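Local coordinates for protein putative citrate lyase (Ralstonia eutropha, PDB 3QQW) that probably acts as a magnesium-dependent lyase of the HpcH/HpaI aldolase and citrate lyase family, perhaps cleaving citramalyl-CoA, at residues 87-92 with 99-104. Sequence-based numbering, arbitrary orientation.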
ATOM      1  N   ALA C  87      18.723 -25.302   1.403  1.00 35.39           N
ATOM      2  CA  ALA C  87      17.690 -26.216   1.874  1.00 34.38           C
ATOM      3  C   ALA C  87      16.501 -25.484   2.437  1.00 38.31           C
ATOM      4  O   ALA C  87      16.663 -24.484   3.122  1.00 39.50           O
ATOM      5  CB  ALA C  87      18.255 -27.154   2.931  1.00 35.47           C
ATOM      6  N   ARG C  88      15.304 -25.993   2.183  1.00 35.76           N
ATOM      7  CA  ARG C  88      14.105 -25.444   2.801  1.00 35.53           C
ATOM      8  C   ARG C  88      13.788 -26.351   3.961  1.00 41.61           C
ATOM      9  O   ARG C  88      13.510 -27.524   3.758  1.00 42.08           O
ATOM     10  CB  ARG C  88      12.899 -25.290   1.833  1.00 33.31           C
ATOM     11  CG  ARG C  88      11.639 -24.938   2.627  1.00 39.50           C
ATOM     12  CD  ARG C  88      10.447 -24.400   1.887  1.00 38.94           C
ATOM     13  NE  ARG C  88       9.964 -25.286   0.834  1.00 37.40           N
ATOM     14  CZ  ARG C  88       8.990 -24.970  -0.022  1.00 59.42           C
ATOM     15  NH1 ARG C  88       8.340 -23.813   0.093  1.00 38.87           N
ATOM     16  NH2 ARG C  88       8.636 -25.825  -0.980  1.00 48.42           N
ATOM     17  N   ILE C  89      13.844 -25.814   5.175  1.00 37.47           N
ATOM     18  CA  ILE C  89      13.522 -26.523   6.401  1.00 36.48           C
ATOM     19  C   ILE C  89      12.014 -26.402   6.620  1.00 38.41           C
ATOM     20  O   ILE C  89      11.354 -25.706   5.878  1.00 37.60           O
ATOM     21  CB  ILE C  89      14.373 -25.911   7.570  1.00 39.93           C
ATOM     22  CG1 ILE C  89      13.962 -24.416   7.862  1.00 38.89           C
ATOM     23  CG2 ILE C  89      15.892 -26.047   7.240  1.00 38.64           C
ATOM     24  CD1 ILE C  89      14.497 -23.799   9.144  1.00 36.94           C
ATOM     25  N   HIS C  90      11.480 -27.044   7.638  1.00 35.89           N
ATOM     26  CA  HIS C  90      10.077 -26.970   8.018  1.00 35.56           C
ATOM     27  C   HIS C  90       9.756 -25.591   8.657  1.00 41.40           C
ATOM     28  O   HIS C  90      10.663 -24.880   9.086  1.00 41.07           O
ATOM     29  CB  HIS C  90       9.741 -28.128   8.988  1.00 37.50           C
ATOM     30  CG  HIS C  90       9.706 -29.470   8.305  1.00 41.29           C
ATOM     31  ND1 HIS C  90      10.857 -30.253   8.166  1.00 43.03           N
ATOM     32  CD2 HIS C  90       8.678 -30.107   7.699  1.00 42.50           C
ATOM     33  CE1 HIS C  90      10.476 -31.339   7.521  1.00 42.33           C
ATOM     34  NE2 HIS C  90       9.170 -31.299   7.230  1.00 43.07           N
ATOM     35  N   ASP C  91       8.460 -25.219   8.714  1.00 39.44           N
ATOM     36  CA  ASP C  91       8.048 -23.929   9.223  1.00 40.24           C
ATOM     37  C   ASP C  91       8.307 -23.768  10.749  1.00 47.50           C
ATOM     38  O   ASP C  91       8.473 -24.774  11.449  1.00 48.88           O
ATOM     39  CB  ASP C  91       6.585 -23.666   8.866  1.00 42.30           C
ATOM     40  CG  ASP C  91       5.610 -24.495   9.624  1.00 54.56           C
ATOM     41  OD1 ASP C  91       5.248 -25.583   9.128  1.00 58.52           O
ATOM     42  OD2 ASP C  91       5.194 -24.059  10.706  1.00 61.03           O
ATOM     43  N   PRO C  92       8.331 -22.516  11.279  1.00 43.27           N
ATOM     44  CA  PRO C  92       8.649 -22.318  12.708  1.00 43.41           C
ATOM     45  C   PRO C  92       7.693 -22.974  13.713  1.00 48.06           C
ATOM     46  O   PRO C  92       8.028 -23.056  14.901  1.00 47.24           O
ATOM     47  CB  PRO C  92       8.605 -20.793  12.868  1.00 44.66           C
ATOM     48  CG  PRO C  92       8.893 -20.252  11.498  1.00 48.01           C
ATOM     49  CD  PRO C  92       8.199 -21.214  10.582  1.00 43.55           C
ATOM     50  N   GLN C  99      15.661 -29.482  14.336  1.00 43.88           N
ATOM     51  CA  GLN C  99      16.321 -30.727  13.948  1.00 43.95           C
ATOM     52  C   GLN C  99      16.835 -30.621  12.504  1.00 45.52           C
ATOM     53  O   GLN C  99      17.964 -31.025  12.249  1.00 46.49           O
ATOM     54  CB  GLN C  99      15.366 -31.913  14.119  1.00 45.96           C
ATOM     55  CG  GLN C  99      15.998 -33.268  13.819  1.00 44.06           C
ATOM     56  CD  GLN C  99      15.005 -34.376  14.008  1.00 58.29           C
ATOM     57  OE1 GLN C  99      14.261 -34.728  13.087  1.00 44.58           O
ATOM     58  NE2 GLN C  99      14.960 -34.929  15.215  1.00 55.05           N
ATOM     59  N   ASP C 100      16.039 -30.039  11.584  1.00 40.42           N
ATOM     60  CA  ASP C 100      16.462 -29.806  10.191  1.00 39.08           C
ATOM     61  C   ASP C 100      17.698 -28.937  10.169  1.00 43.68           C
ATOM     62  O   ASP C 100      18.633 -29.234   9.455  1.00 43.34           O
ATOM     63  CB  ASP C 100      15.366 -29.113   9.358  1.00 39.25           C
ATOM     64  CG  ASP C 100      14.075 -29.867   9.092  1.00 47.67           C
ATOM     65  OD1 ASP C 100      14.088 -31.123   9.152  1.00 49.36           O
ATOM     66  OD2 ASP C 100      13.060 -29.204   8.776  1.00 48.50           O
ATOM     67  N   VAL C 101      17.705 -27.867  10.978  1.00 42.46           N
ATOM     68  CA  VAL C 101      18.821 -26.913  11.084  1.00 41.15           C
ATOM     69  C   VAL C 101      20.037 -27.652  11.646  1.00 45.23           C
ATOM     70  O   VAL C 101      21.097 -27.617  11.015  1.00 44.53           O
ATOM     71  CB  VAL C 101      18.441 -25.656  11.907  1.00 42.64           C
ATOM     72  CG1 VAL C 101      19.668 -24.801  12.205  1.00 42.43           C
ATOM     73  CG2 VAL C 101      17.382 -24.831  11.176  1.00 39.98           C
ATOM     74  N   ASP C 102      19.874 -28.372  12.780  1.00 42.13           N
ATOM     75  CA  ASP C 102      20.970 -29.146  13.377  1.00 42.46           C
ATOM     76  C   ASP C 102      21.623 -30.082  12.360  1.00 47.95           C
ATOM     77  O   ASP C 102      22.825 -29.998  12.130  1.00 49.19           O
ATOM     78  CB  ASP C 102      20.473 -29.981  14.563  1.00 45.30           C
ATOM     79  CG  ASP C 102      19.890 -29.205  15.713  1.00 51.06           C
ATOM     80  OD1 ASP C 102      20.108 -27.969  15.768  1.00 49.65           O
ATOM     81  OD2 ASP C 102      19.191 -29.830  16.554  1.00 54.84           O
ATOM     82  N   ILE C 103      20.820 -30.930  11.706  1.00 43.99           N
ATOM     83  CA  ILE C 103      21.308 -31.929  10.752  1.00 43.38           C
ATOM     84  C   ILE C 103      21.956 -31.290   9.517  1.00 44.28           C
ATOM     85  O   ILE C 103      23.058 -31.689   9.145  1.00 42.73           O
ATOM     86  CB  ILE C 103      20.174 -32.926  10.345  1.00 45.65           C
ATOM     87  CG1 ILE C 103      19.694 -33.759  11.570  1.00 47.09           C
ATOM     88  CG2 ILE C 103      20.638 -33.838   9.217  1.00 42.94           C
ATOM     89  CD1 ILE C 103      18.364 -34.481  11.325  1.00 53.06           C
ATOM     90  N   ILE C 104      21.266 -30.325   8.883  1.00 40.35           N
ATOM     91  CA  ILE C 104      21.760 -29.716   7.652  1.00 38.77           C
ATOM     92  C   ILE C 104      22.982 -28.807   7.909  1.00 42.75           C
ATOM     93  O   ILE C 104      23.971 -28.948   7.210  1.00 43.26           O
ATOM     94  CB  ILE C 104      20.631 -29.014   6.856  1.00 39.27           C
ATOM     95  CG1 ILE C 104      19.575 -30.064   6.434  1.00 39.59           C
ATOM     96  CG2 ILE C 104      21.195 -28.285   5.609  1.00 36.44           C
ATOM     97  CD1 ILE C 104      18.212 -29.506   6.042  1.00 41.91           C
TER
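Ile89, just past the end of strand 85-88, faces Asp100 on helix 97-107 with their CA atoms 5.8 Å apart, while Ala87 and Ile104 stand farther apart at 7.9 Å. A single carboxylate oxygen gathers the polar part of the contact. Asp100 OD2 accepts a hydrogen bond from the backbone N of His90 at 2.9 Å, nearly along its own C-O bond, and another from the ring nitrogen ND1 of His90, at 2.5 Å. The second donor uses the syn lone pair of OD2, and the oxygen lies close to the imidazole plane, the ring and carboxylate planes being 30° apart. With chi1 at -72°, His90 CG sits beside its own backbone N, which lets main chain and ring of one residue grip the same oxygen and limits rotation of the imidazole. His94 stacks on this ring. The buried carboxylate probably encourages a proton on ND1.

Apolar groups fill the rest. Ile89 lays CG2 against Asp100 CB (3.8 Å) and sends CD1 obliquely across to Val101 CG2 (3.7 Å). One helical turn beyond Asp100, Ile104 CD1 meets Ala87 CB at 3.9 Å.

Arg88, the strand's last residue, points away from the helix; it is predicted to bind substrate and makes a salt bridge to Asp54. Here, then, is the strand-to-helix half of a TIM-barrel beta-alpha-beta unit, completed by strand 115-117: Ala87 and Ile89 pack against the following helix, and an aspartate on that helix ties down the loop leaving the strand's C-terminal end, where such barrels carry their active sites.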